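Local coordinates for penicillin-binding protein activator LpoB (Salmonella enterica subsp. enterica serovar Typhimurium, PDB 4Q6V) that is the C-terminal domain of an outer-membrane lipoprotein that probably regulates peptidoglycan synthesis by activating penicillin-binding protein 1B, at residues 85-90 against 99-104; 114-119 against 123-128. One frame throughout, in Å; residues are numbered along the deposited sequence.

Contact 1: residues 85-90 against 99-104; sequences SKAIGI and VLYSSA
The methyl of Ala-87, carried on helix 84-94 and directed at strand 98-106, meets the phenol end of Tyr-101 and a methyl of Val-99. Its CB lies 3.2 Å from Tyr-101 OH and 3.9 Å from Tyr-101 CE1, approaching the ring at an oblique slant. Val-99 and Tyr-101 are two residues apart on the strand, so their side chains rise on the same face of the sheet and can work together. Val-99 CG1 lies above one ring face, 3.6 Å from the plane of Tyr-101 and displaced toward the rim. The same methyl comes within 4.2 Å of Ala-87 CB, so the valine branch bridges ring and helix. The other branch, CG2, is 4.1 Å from Ala-87 O. With CG turned anti to the carbonyl carbon (chi1 -51°), the ring of Tyr-101 swings back over Val-99 and carries its hydroxyl to the helix.

Each residue type suits its place. Alanine gives the helix a small surface that can come close to the sheet, valine has one branch, CG1, that fills the corner between the ring and the alanine methyl, and a second, CG2, beside the helix backbone, and tyrosine has the length to span the gap. The price is a polar atom: Tyr-101 OH is buried here and has no hydrogen-bonding partner in the model. Around this patch, Ile-88 leans on Met-118 of strand 112-119, while Ile-90 packs on helix 63-72. Helix against sheet in this way is characteristic of a mixed alpha-beta fold, with helix 84-94 forming the last helical part of the beta-alpha-beta crossover from strand 59-60 to the parallel strand 98-106.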
ATOM      1  N   SER A  85     -11.340  -5.798  -6.469  1.00 30.43           N
ATOM      2  CA  SER A  85     -12.288  -6.750  -5.900  1.00 35.01           C
ATOM      3  C   SER A  85     -11.566  -7.813  -5.091  1.00 31.68           C
ATOM      4  O   SER A  85     -12.094  -8.294  -4.106  1.00 33.50           O
ATOM      5  CB  SER A  85     -13.131  -7.395  -7.018  1.00 42.19           C
ATOM      6  OG  SER A  85     -12.337  -8.168  -7.911  1.00 49.19           O
ATOM      7  N   LYS A  86     -10.359  -8.179  -5.504  1.00 31.37           N
ATOM      8  CA  LYS A  86      -9.538  -9.103  -4.710  1.00 32.67           C
ATOM      9  C   LYS A  86      -9.046  -8.431  -3.425  1.00 31.44           C
ATOM     10  O   LYS A  86      -9.012  -9.034  -2.377  1.00 28.54           O
ATOM     11  CB  LYS A  86      -8.339  -9.592  -5.510  1.00 32.79           C
ATOM     12  CG  LYS A  86      -8.676 -10.638  -6.564  1.00 34.70           C
ATOM     13  CD  LYS A  86      -7.420 -11.050  -7.315  1.00 33.33           C
ATOM     14  CE  LYS A  86      -7.754 -11.852  -8.570  1.00 34.27           C
ATOM     15  NZ  LYS A  86      -6.504 -12.357  -9.199  1.00 30.96           N
ATOM     16  N   ALA A  87      -8.693  -7.158  -3.503  1.00 30.69           N
ATOM     17  CA  ALA A  87      -8.176  -6.426  -2.352  1.00 28.84           C
ATOM     18  C   ALA A  87      -9.259  -6.227  -1.303  1.00 27.87           C
ATOM     19  O   ALA A  87      -9.030  -6.405  -0.112  1.00 27.87           O
ATOM     20  CB  ALA A  87      -7.563  -5.111  -2.788  1.00 26.30           C
ATOM     21  N   ILE A  88     -10.462  -5.920  -1.732  1.00 28.92           N
ATOM     22  CA  ILE A  88     -11.581  -5.742  -0.823  1.00 32.84           C
ATOM     23  C   ILE A  88     -12.048  -7.086  -0.243  1.00 31.87           C
ATOM     24  O   ILE A  88     -12.433  -7.170   0.944  1.00 26.98           O
ATOM     25  CB  ILE A  88     -12.774  -5.057  -1.510  1.00 34.53           C
ATOM     26  CG1 ILE A  88     -12.373  -3.658  -1.916  1.00 42.98           C
ATOM     27  CG2 ILE A  88     -13.951  -4.920  -0.564  1.00 37.62           C
ATOM     28  CD1 ILE A  88     -13.329  -2.993  -2.868  1.00 49.41           C
ATOM     29  N   GLY A  89     -12.079  -8.107  -1.104  1.00 29.44           N
ATOM     30  CA  GLY A  89     -12.372  -9.470  -0.655  1.00 28.85           C
ATOM     31  C   GLY A  89     -11.443  -9.865   0.476  1.00 26.24           C
ATOM     32  O   GLY A  89     -11.899 -10.400   1.481  1.00 26.53           O
ATOM     33  N   ILE A  90     -10.155  -9.556   0.347  1.00 23.16           N
ATOM     34  CA  ILE A  90      -9.167  -9.890   1.342  1.00 22.95           C
ATOM     35  C   ILE A  90      -9.305  -8.989   2.564  1.00 19.76           C
ATOM     36  O   ILE A  90      -9.279  -9.448   3.695  1.00 17.78           O
ATOM     37  CB  ILE A  90      -7.721  -9.835   0.769  1.00 26.26           C
ATOM     38  CG1 ILE A  90      -7.486 -10.885  -0.314  1.00 25.81           C
ATOM     39  CG2 ILE A  90      -6.682 -10.058   1.865  1.00 27.86           C
ATOM     40  CD1 ILE A  90      -7.571 -12.299   0.174  1.00 29.33           C
ATOM     41  N   VAL A  99      -7.503   0.019   2.460  1.00 17.06           N
ATOM     42  CA  VAL A  99      -6.487  -0.583   1.615  1.00 15.18           C
ATOM     43  C   VAL A  99      -5.623   0.481   0.979  1.00 14.20           C
ATOM     44  O   VAL A  99      -6.136   1.475   0.399  1.00 12.95           O
ATOM     45  CB  VAL A  99      -7.105  -1.498   0.529  1.00 14.84           C
ATOM     46  CG1 VAL A  99      -6.084  -1.868  -0.499  1.00 14.92           C
ATOM     47  CG2 VAL A  99      -7.667  -2.753   1.136  1.00 15.13           C
ATOM     48  N   LEU A 100      -4.312   0.286   1.055  1.00 13.96           N
ATOM     49  CA  LEU A 100      -3.375   1.204   0.406  1.00 14.66           C
ATOM     50  C   LEU A 100      -2.731   0.594  -0.830  1.00 14.73           C
ATOM     51  O   LEU A 100      -2.018  -0.429  -0.722  1.00 13.20           O
ATOM     52  CB  LEU A 100      -2.340   1.727   1.407  1.00 15.19           C
ATOM     53  CG  LEU A 100      -1.329   2.736   0.855  1.00 14.92           C
ATOM     54  CD1 LEU A 100      -1.988   3.998   0.397  1.00 16.12           C
ATOM     55  CD2 LEU A 100      -0.350   3.069   1.969  1.00 16.17           C
ATOM     56  N   TYR A 101      -3.012   1.201  -1.979  1.00 15.39           N
ATOM     57  CA  TYR A 101      -2.303   0.842  -3.183  1.00 17.29           C
ATOM     58  C   TYR A 101      -1.146   1.785  -3.447  1.00 18.52           C
ATOM     59  O   TYR A 101      -1.294   2.974  -3.205  1.00 20.78           O
ATOM     60  CB  TYR A 101      -3.249   0.809  -4.363  1.00 18.44           C
ATOM     61  CG  TYR A 101      -4.515  -0.002  -4.181  1.00 19.47           C
ATOM     62  CD1 TYR A 101      -4.547  -1.363  -4.466  1.00 22.37           C
ATOM     63  CD2 TYR A 101      -5.705   0.631  -3.812  1.00 21.63           C
ATOM     64  CE1 TYR A 101      -5.715  -2.105  -4.345  1.00 21.55           C
ATOM     65  CE2 TYR A 101      -6.892  -0.094  -3.709  1.00 22.69           C
ATOM     66  CZ  TYR A 101      -6.882  -1.445  -3.980  1.00 23.20           C
ATOM     67  OH  TYR A 101      -8.051  -2.168  -3.828  1.00 27.49           O
ATOM     68  N   SER A 102      -0.039   1.264  -3.963  1.00 20.20           N
ATOM     69  CA  SER A 102       1.083   2.067  -4.435  1.00 21.42           C
ATOM     70  C   SER A 102       1.831   1.420  -5.611  1.00 20.96           C
ATOM     71  O   SER A 102       1.839   0.179  -5.788  1.00 19.95           O
ATOM     72  CB  SER A 102       2.008   2.391  -3.242  1.00 21.29           C
ATOM     73  OG  SER A 102       2.546   1.225  -2.715  1.00 26.52           O
ATOM     74  N   SER A 103       2.451   2.261  -6.432  1.00 20.35           N
ATOM     75  CA  SER A 103       3.200   1.774  -7.579  1.00 21.80           C
ATOM     76  C   SER A 103       4.217   2.785  -8.003  1.00 20.01           C
ATOM     77  O   SER A 103       3.978   3.961  -7.791  1.00 20.93           O
ATOM     78  CB  SER A 103       2.281   1.484  -8.775  1.00 24.46           C
ATOM     79  OG  SER A 103       1.849   2.712  -9.328  1.00 25.98           O
ATOM     80  N   ALA A 104       5.326   2.296  -8.573  1.00 19.84           N
ATOM     81  CA  ALA A 104       6.390   3.112  -9.142  1.00 19.41           C
ATOM     82  C   ALA A 104       6.363   2.951 -10.659  1.00 20.15           C
ATOM     83  O   ALA A 104       6.272   1.834 -11.153  1.00 20.45           O
ATOM     84  CB  ALA A 104       7.751   2.742  -8.577  1.00 20.15           C
TER

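Contact 2: residues 114-119 against 123-128; sequences QMQLML and GEIIWS
Gly-123 N donates to Leu-119 O over 2.8 Å, a somewhat bent bond (143° at the hydrogen) that closes the turn of a beta hairpin. Leu-119 N answers by donating to Glu-124 O, so the turn is pinned from both sides of Leu-119. Gly-123 suits this place because its positive phi (87°) would press a side chain against the preceding carbonyl.

Beyond the turn, strands 112-119 and 125-132 run antiparallel, with Leu-117 and Trp-127 as a hydrogen-bonded pair: Leu-117 N reaches Trp-127 O at 2.9 Å, almost straight. Leu-117 O, however, takes its N-H from Ile-126, also at 2.9 Å, because the register slips by one residue. This beta bulge inserts an extra residue between Ile-125, opposite Met-118, and Trp-127. Ile-126 meets Leu-117 as well, its CD1 4.0 Å from Leu-117 CD2.

The faces differ in character. On one, Met-118 CB touches Ile-125 CD1 at 3.8 Å, and the hydrophilic Gln-116 and Ser-128 pair up further along, where Ser-128 is exposed to solvent. On the other, Leu-117 and Trp-127 present apolar bulk to Met-14 of helix 3-15, the helix that also meets Met-115 through Leu-10. Trp-127 CG stands anti to the backbone N (chi1 176°), and its indole extends toward Met-115, like Met-118 a selenomethionine here. The flexible Met-115 side chain bends at its last torsion and brings CE to the rim of the indole, in the ring plane, 3.3 Å from Trp-127 CH2.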
ATOM      1  N   GLN A 114       3.174   6.736  -6.855  1.00 23.23           N
ATOM      2  CA  GLN A 114       1.783   7.144  -6.687  1.00 25.76           C
ATOM      3  C   GLN A 114       1.107   6.216  -5.704  1.00 23.89           C
ATOM      4  O   GLN A 114       1.382   5.015  -5.695  1.00 20.44           O
ATOM      5  CB  GLN A 114       1.042   7.172  -8.027  1.00 30.13           C
ATOM      6  CG  GLN A 114       1.553   8.291  -8.928  1.00 38.86           C
ATOM      7  CD  GLN A 114       1.312   8.091 -10.415  1.00 46.46           C
ATOM      8  OE1 GLN A 114       1.058   6.977 -10.874  1.00 53.44           O
ATOM      9  NE2 GLN A 114       1.413   9.178 -11.184  1.00 48.54           N
HETATM   10  N   MSE A 115       0.245   6.795  -4.882  1.00 23.27           N
HETATM   11  CA  MSE A 115      -0.410   6.005  -3.816  1.00 27.55           C
HETATM   12  C   MSE A 115      -1.864   6.361  -3.785  1.00 24.45           C
HETATM   13  O   MSE A 115      -2.258   7.461  -4.121  1.00 25.14           O
HETATM   14  CB  MSE A 115       0.232   6.301  -2.461  1.00 31.70           C
HETATM   15  CG  MSE A 115       1.640   5.730  -2.369  1.00 35.79           C
HETATM   16 SE   MSE A 115       2.415   5.912  -0.556  1.00 49.07          SE
HETATM   17  CE  MSE A 115       1.724   7.700  -0.220  1.00 43.96           C
ATOM     18  N   GLN A 116      -2.708   5.403  -3.412  1.00 24.83           N
ATOM     19  CA  GLN A 116      -4.120   5.650  -3.222  1.00 24.52           C
ATOM     20  C   GLN A 116      -4.694   4.871  -2.030  1.00 20.55           C
ATOM     21  O   GLN A 116      -4.370   3.695  -1.825  1.00 21.54           O
ATOM     22  CB  GLN A 116      -4.846   5.283  -4.486  1.00 28.79           C
ATOM     23  CG  GLN A 116      -4.038   5.564  -5.748  1.00 32.25           C
ATOM     24  CD  GLN A 116      -4.555   4.704  -6.836  1.00 38.14           C
ATOM     25  OE1 GLN A 116      -5.683   4.948  -7.301  1.00 36.74           O
ATOM     26  NE2 GLN A 116      -3.764   3.700  -7.229  1.00 38.69           N
ATOM     27  N   LEU A 117      -5.536   5.536  -1.250  1.00 18.37           N
ATOM     28  CA  LEU A 117      -6.138   4.919  -0.066  1.00 16.46           C
ATOM     29  C   LEU A 117      -7.615   4.657  -0.238  1.00 17.18           C
ATOM     30  O   LEU A 117      -8.429   5.618  -0.360  1.00 16.65           O
ATOM     31  CB  LEU A 117      -5.893   5.795   1.157  1.00 16.98           C
ATOM     32  CG  LEU A 117      -6.339   5.202   2.484  1.00 19.04           C
ATOM     33  CD1 LEU A 117      -5.401   4.089   2.898  1.00 20.42           C
ATOM     34  CD2 LEU A 117      -6.402   6.313   3.507  1.00 21.48           C
HETATM   35  N   MSE A 118      -7.988   3.379  -0.174  1.00 16.13           N
HETATM   36  CA  MSE A 118      -9.364   2.951  -0.406  1.00 17.46           C
HETATM   37  C   MSE A 118     -10.040   2.645   0.899  1.00 16.48           C
HETATM   38  O   MSE A 118      -9.579   1.839   1.709  1.00 17.15           O
HETATM   39  CB  MSE A 118      -9.382   1.757  -1.379  1.00 17.72           C
HETATM   40  CG  MSE A 118     -10.764   1.201  -1.516  1.00 21.84           C
HETATM   41 SE   MSE A 118     -10.886  -0.086  -2.976  1.00 27.41          SE
HETATM   42  CE  MSE A 118     -10.284  -1.631  -1.926  1.00 27.59           C
ATOM     43  N   LEU A 119     -11.179   3.274   1.145  1.00 17.75           N
ATOM     44  CA  LEU A 119     -12.101   2.854   2.230  1.00 18.56           C
ATOM     45  C   LEU A 119     -12.785   1.536   1.912  1.00 18.47           C
ATOM     46  O   LEU A 119     -13.498   1.439   0.906  1.00 17.24           O
ATOM     47  CB  LEU A 119     -13.146   3.935   2.480  1.00 21.78           C
ATOM     48  CG  LEU A 119     -14.009   3.819   3.752  1.00 25.19           C
ATOM     49  CD1 LEU A 119     -13.168   4.115   5.002  1.00 26.59           C
ATOM     50  CD2 LEU A 119     -15.204   4.778   3.666  1.00 26.95           C
ATOM     51  N   GLY A 123     -15.610   1.110  -0.928  1.00 21.85           N
ATOM     52  CA  GLY A 123     -14.836   0.994  -2.132  1.00 21.12           C
ATOM     53  C   GLY A 123     -14.302   2.292  -2.690  1.00 21.12           C
ATOM     54  O   GLY A 123     -13.593   2.275  -3.719  1.00 23.33           O
ATOM     55  N   GLU A 124     -14.535   3.394  -1.986  1.00 19.86           N
ATOM     56  CA  GLU A 124     -14.165   4.699  -2.505  1.00 21.47           C
ATOM     57  C   GLU A 124     -12.740   5.110  -2.202  1.00 19.50           C
ATOM     58  O   GLU A 124     -12.255   4.901  -1.075  1.00 18.96           O
ATOM     59  CB  GLU A 124     -15.073   5.762  -1.916  1.00 21.81           C
ATOM     60  CG  GLU A 124     -14.614   7.198  -2.168  1.00 23.31           C
ATOM     61  CD  GLU A 124     -15.612   8.231  -1.675  1.00 25.11           C
ATOM     62  OE1 GLU A 124     -16.540   7.910  -0.914  1.00 27.69           O
ATOM     63  OE2 GLU A 124     -15.504   9.384  -2.110  1.00 31.57           O
ATOM     64  N   ILE A 125     -12.095   5.744  -3.177  1.00 18.66           N
ATOM     65  CA  ILE A 125     -10.770   6.322  -2.969  1.00 19.97           C
ATOM     66  C   ILE A 125     -10.880   7.642  -2.254  1.00 20.59           C
ATOM     67  O   ILE A 125     -11.396   8.607  -2.829  1.00 24.89           O
ATOM     68  CB  ILE A 125      -9.965   6.462  -4.271  1.00 21.73           C
ATOM     69  CG1 ILE A 125      -9.810   5.110  -4.988  1.00 22.47           C
ATOM     70  CG2 ILE A 125      -8.588   7.089  -3.967  1.00 21.95           C
ATOM     71  CD1 ILE A 125      -8.873   4.137  -4.274  1.00 25.35           C
ATOM     72  N   ILE A 126     -10.402   7.704  -1.007  1.00 21.03           N
ATOM     73  CA  ILE A 126     -10.608   8.883  -0.182  1.00 22.49           C
ATOM     74  C   ILE A 126      -9.379   9.768  -0.194  1.00 23.10           C
ATOM     75  O   ILE A 126      -9.491  10.932   0.197  1.00 23.56           O
ATOM     76  CB  ILE A 126     -11.038   8.537   1.283  1.00 22.43           C
ATOM     77  CG1 ILE A 126      -9.958   7.712   1.996  1.00 22.38           C
ATOM     78  CG2 ILE A 126     -12.426   7.887   1.249  1.00 21.30           C
ATOM     79  CD1 ILE A 126     -10.251   7.264   3.402  1.00 22.70           C
ATOM     80  N   TRP A 127      -8.235   9.226  -0.632  1.00 22.76           N
ATOM     81  CA  TRP A 127      -6.990  10.016  -0.695  1.00 24.19           C
ATOM     82  C   TRP A 127      -6.069   9.522  -1.802  1.00 25.05           C
ATOM     83  O   TRP A 127      -5.935   8.305  -2.012  1.00 22.22           O
ATOM     84  CB  TRP A 127      -6.231   9.963   0.658  1.00 24.29           C
ATOM     85  CG  TRP A 127      -4.915  10.675   0.570  1.00 24.65           C
ATOM     86  CD1 TRP A 127      -4.732  12.037   0.664  1.00 25.79           C
ATOM     87  CD2 TRP A 127      -3.619  10.124   0.316  1.00 23.37           C
ATOM     88  NE1 TRP A 127      -3.410  12.367   0.501  1.00 24.17           N
ATOM     89  CE2 TRP A 127      -2.701  11.213   0.278  1.00 24.93           C
ATOM     90  CE3 TRP A 127      -3.126   8.825   0.176  1.00 23.13           C
ATOM     91  CZ2 TRP A 127      -1.342  11.032   0.078  1.00 24.14           C
ATOM     92  CZ3 TRP A 127      -1.802   8.639  -0.056  1.00 24.61           C
ATOM     93  CH2 TRP A 127      -0.910   9.745  -0.107  1.00 23.85           C
ATOM     94  N   SER A 128      -5.359  10.470  -2.420  1.00 23.45           N
ATOM     95  CA  SER A 128      -4.389  10.137  -3.443  1.00 24.23           C
ATOM     96  C   SER A 128      -3.183  11.066  -3.411  1.00 22.40           C
ATOM     97  O   SER A 128      -3.353  12.232  -3.110  1.00 27.00           O
ATOM     98  CB  SER A 128      -5.072  10.198  -4.809  1.00 24.52           C
ATOM     99  OG  SER A 128      -4.196   9.875  -5.845  1.00 33.16           O
TER

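How the contacts relate
From the N terminus, helix 3-15 and strand 25-35 come first, and both contacts form in the C-terminal half. Contact 1 closes the eight-residue connection between 85-90 and 99-104, joining helix 84-94 to the strand that follows it. Contact 2 then closes a three-residue hairpin turn between 114-119 and 123-128. They stand in series, neither nested nor crossed. Strands 98-106 and 112-119 are sheet neighbours, probably hydrogen-bonded through Val-99 O to Met-118 N and Tyr-101 O to Gln-116 N. Met-118 of contact 2 also packs beside Tyr-101 of contact 1. Helix 84-94 lies on this face, whereas helix 3-15 lines the opposite one.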